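Local coordinates for protein exodeoxyribonuclease 10 (Escherichia coli, PDB 4FZX) that degrades single-stranded and double-stranded DNA from the 3' end toward the 5' end as a magnesium-dependent exonuclease of the DEDDh group, at residues M33-V37 and V67-Y71. Sequence-based numbering, arbitrary orientation.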
HETATM    1  N   MSE C  33      14.481   8.836  40.150  1.00 13.56           N
HETATM    2  CA  MSE C  33      13.535   9.479  41.043  1.00 14.44           C
HETATM    3  C   MSE C  33      12.349   8.517  41.211  1.00 12.27           C
HETATM    4  O   MSE C  33      11.890   7.947  40.238  1.00 11.35           O
HETATM    5  CB  MSE C  33      13.058  10.795  40.405  1.00 14.61           C
HETATM    6  CG  MSE C  33      12.176  11.644  41.288  1.00 22.18           C
HETATM    7 SE   MSE C  33      11.756  13.401  40.499  1.00 40.73          SE
HETATM    8  CE  MSE C  33      13.534  14.103  40.248  1.00 16.90           C
ATOM      9  N   SER C  34      11.888   8.312  42.441  1.00 11.22           N
ATOM     10  CA  SER C  34      10.657   7.559  42.675  1.00 11.34           C
ATOM     11  C   SER C  34       9.934   8.046  43.902  1.00 10.70           C
ATOM     12  O   SER C  34      10.551   8.498  44.874  1.00  9.99           O
ATOM     13  CB  SER C  34      10.937   6.057  42.810  1.00 11.41           C
ATOM     14  OG  SER C  34      11.844   5.800  43.872  1.00 13.96           O
ATOM     15  N   HIS C  35       8.618   7.943  43.864  1.00  8.90           N
ATOM     16  CA  HIS C  35       7.822   8.213  45.039  1.00 10.05           C
ATOM     17  C   HIS C  35       6.741   7.159  45.121  1.00 11.30           C
ATOM     18  O   HIS C  35       6.030   6.908  44.122  1.00 11.31           O
ATOM     19  CB  HIS C  35       7.142   9.585  44.938  1.00  9.37           C
ATOM     20  CG  HIS C  35       8.096  10.730  44.897  1.00 11.27           C
ATOM     21  ND1 HIS C  35       8.749  11.113  43.743  1.00  9.21           N
ATOM     22  CD2 HIS C  35       8.548  11.548  45.878  1.00  9.84           C
ATOM     23  CE1 HIS C  35       9.531  12.146  44.010  1.00 11.39           C
ATOM     24  NE2 HIS C  35       9.409  12.443  45.292  1.00 13.00           N
ATOM     25  N   LEU C  36       6.535   6.635  46.330  1.00  8.97           N
ATOM     26  CA  LEU C  36       5.266   6.017  46.659  1.00  9.54           C
ATOM     27  C   LEU C  36       4.227   7.098  46.891  1.00  9.54           C
ATOM     28  O   LEU C  36       4.527   8.143  47.473  1.00  9.85           O
ATOM     29  CB  LEU C  36       5.400   5.135  47.899  1.00  9.20           C
ATOM     30  CG  LEU C  36       6.111   3.811  47.649  1.00 10.52           C
ATOM     31  CD1 LEU C  36       6.796   3.309  48.934  1.00  8.53           C
ATOM     32  CD2 LEU C  36       5.111   2.791  47.104  1.00  7.94           C
ATOM     33  N   VAL C  37       2.988   6.791  46.542  1.00  9.11           N
ATOM     34  CA  VAL C  37       1.960   7.794  46.454  1.00 10.68           C
ATOM     35  C   VAL C  37       0.671   7.274  47.083  1.00 11.94           C
ATOM     36  O   VAL C  37       0.294   6.113  46.876  1.00 11.19           O
ATOM     37  CB  VAL C  37       1.666   8.151  44.985  1.00 11.25           C
ATOM     38  CG1 VAL C  37       0.433   9.064  44.888  1.00  6.34           C
ATOM     39  CG2 VAL C  37       2.880   8.784  44.341  1.00 10.60           C
ATOM     40  N   VAL C  67       3.338  15.511  44.413  1.00 16.31           N
ATOM     41  CA  VAL C  67       4.564  14.795  44.067  1.00 16.16           C
ATOM     42  C   VAL C  67       4.887  15.027  42.591  1.00 14.14           C
ATOM     43  O   VAL C  67       6.051  15.189  42.204  1.00 13.62           O
ATOM     44  CB  VAL C  67       4.415  13.263  44.427  1.00 16.03           C
ATOM     45  CG1 VAL C  67       4.852  12.376  43.308  1.00 15.80           C
ATOM     46  CG2 VAL C  67       5.141  12.938  45.746  1.00 18.81           C
ATOM     47  N   ILE C  68       3.839  15.215  41.798  1.00 14.04           N
ATOM     48  CA  ILE C  68       4.004  15.351  40.347  1.00 13.94           C
ATOM     49  C   ILE C  68       4.925  16.499  39.894  1.00 14.19           C
ATOM     50  O   ILE C  68       5.687  16.328  38.938  1.00 14.19           O
ATOM     51  CB  ILE C  68       2.652  15.335  39.579  1.00 13.16           C
ATOM     52  CG1 ILE C  68       2.872  14.916  38.127  1.00 13.19           C
ATOM     53  CG2 ILE C  68       1.945  16.672  39.663  1.00 14.25           C
ATOM     54  CD1 ILE C  68       3.509  13.531  37.976  1.00 11.55           C
ATOM     55  N   PRO C  69       4.945  17.627  40.637  1.00 14.35           N
ATOM     56  CA  PRO C  69       5.791  18.731  40.151  1.00 15.71           C
ATOM     57  C   PRO C  69       7.282  18.403  40.094  1.00 15.07           C
ATOM     58  O   PRO C  69       7.990  18.969  39.275  1.00 16.32           O
ATOM     59  CB  PRO C  69       5.512  19.865  41.146  1.00 16.33           C
ATOM     60  CG  PRO C  69       4.153  19.513  41.739  1.00 16.32           C
ATOM     61  CD  PRO C  69       4.178  18.012  41.833  1.00 13.06           C
ATOM     62  N   HIS C  70       7.725  17.411  40.862  1.00 14.77           N
ATOM     63  CA  HIS C  70       9.137  16.992  40.842  1.00 13.77           C
ATOM     64  C   HIS C  70       9.551  16.349  39.535  1.00 12.87           C
ATOM     65  O   HIS C  70      10.737  16.273  39.217  1.00 12.70           O
ATOM     66  CB  HIS C  70       9.421  16.027  41.987  1.00 14.29           C
ATOM     67  CG  HIS C  70       9.165  16.610  43.340  1.00 15.27           C
ATOM     68  ND1 HIS C  70       8.370  15.992  44.277  1.00 16.70           N
ATOM     69  CD2 HIS C  70       9.579  17.772  43.902  1.00 14.52           C
ATOM     70  CE1 HIS C  70       8.297  16.747  45.357  1.00 16.03           C
ATOM     71  NE2 HIS C  70       9.024  17.834  45.154  1.00 17.25           N
ATOM     72  N   TYR C  71       8.562  15.939  38.757  1.00 13.33           N
ATOM     73  CA  TYR C  71       8.782  15.293  37.472  1.00 13.33           C
ATOM     74  C   TYR C  71       8.688  16.265  36.293  1.00 13.79           C
ATOM     75  O   TYR C  71       9.043  15.900  35.153  1.00 14.20           O
ATOM     76  CB  TYR C  71       7.798  14.120  37.304  1.00 13.80           C
ATOM     77  CG  TYR C  71       8.035  13.035  38.342  1.00 13.25           C
ATOM     78  CD1 TYR C  71       8.905  11.978  38.085  1.00 12.67           C
ATOM     79  CD2 TYR C  71       7.501  13.148  39.626  1.00 12.51           C
ATOM     80  CE1 TYR C  71       9.202  11.021  39.080  1.00 12.01           C
ATOM     81  CE2 TYR C  71       7.794  12.213  40.626  1.00 13.80           C
ATOM     82  CZ  TYR C  71       8.637  11.143  40.337  1.00 11.51           C
ATOM     83  OH  TYR C  71       8.921  10.215  41.313  1.00 13.26           O
TER
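Tyr71 reaches into the gap between two strand side chains and is met in two different ways. Selenomethionine Met33 sets its selenium over one face of the phenol ring. Met33 SE lies 3.8 Å from the Tyr71 ring centroid and 14° off the ring normal, a Met-aromatic contact. The second contact is polar. His35 ND1 and Tyr71 OH form a hydrogen bond of 2.6 Å. The bond lies at the edge of both rings, which stand rim to rim with planes at 72°. His70 completes the aromatic cluster. Its ring is nearly parallel to that of His35, at 14°, but the centroids are 5.4 Å apart and the rings barely overlap. His35 CD2 also packs on Val67 CG2 at 3.7 Å. Farther along, Val37 CG2 meets Val67 CG1 at 4.2 Å and extends the apolar side of the contact. The CA-to-CB bonds of Met33 and His35, on the strand, and of Val37, just past its end, all point toward 67-71. Ser34 and Leu36 point their CA-to-CB bonds the other way. Within 67-71, backbone hydrogen bonds from His70 N to Val67 O (3.1 Å) and from Tyr71 N to Ile68 O (2.9 Å) hold the turn. The contact is structural packing in the RNase H-like fold of a DEDDh exonuclease, its nearest atom about 11 Å from the bound DNA. It lays the loop between helix 64-67 and strand 76-79 against strand 28-36, an outermost strand of the mixed sheet within this chain. Tyr71 also touches Ile19 and Ser21, so the loop reaches across to the adjacent antiparallel strand 16-25.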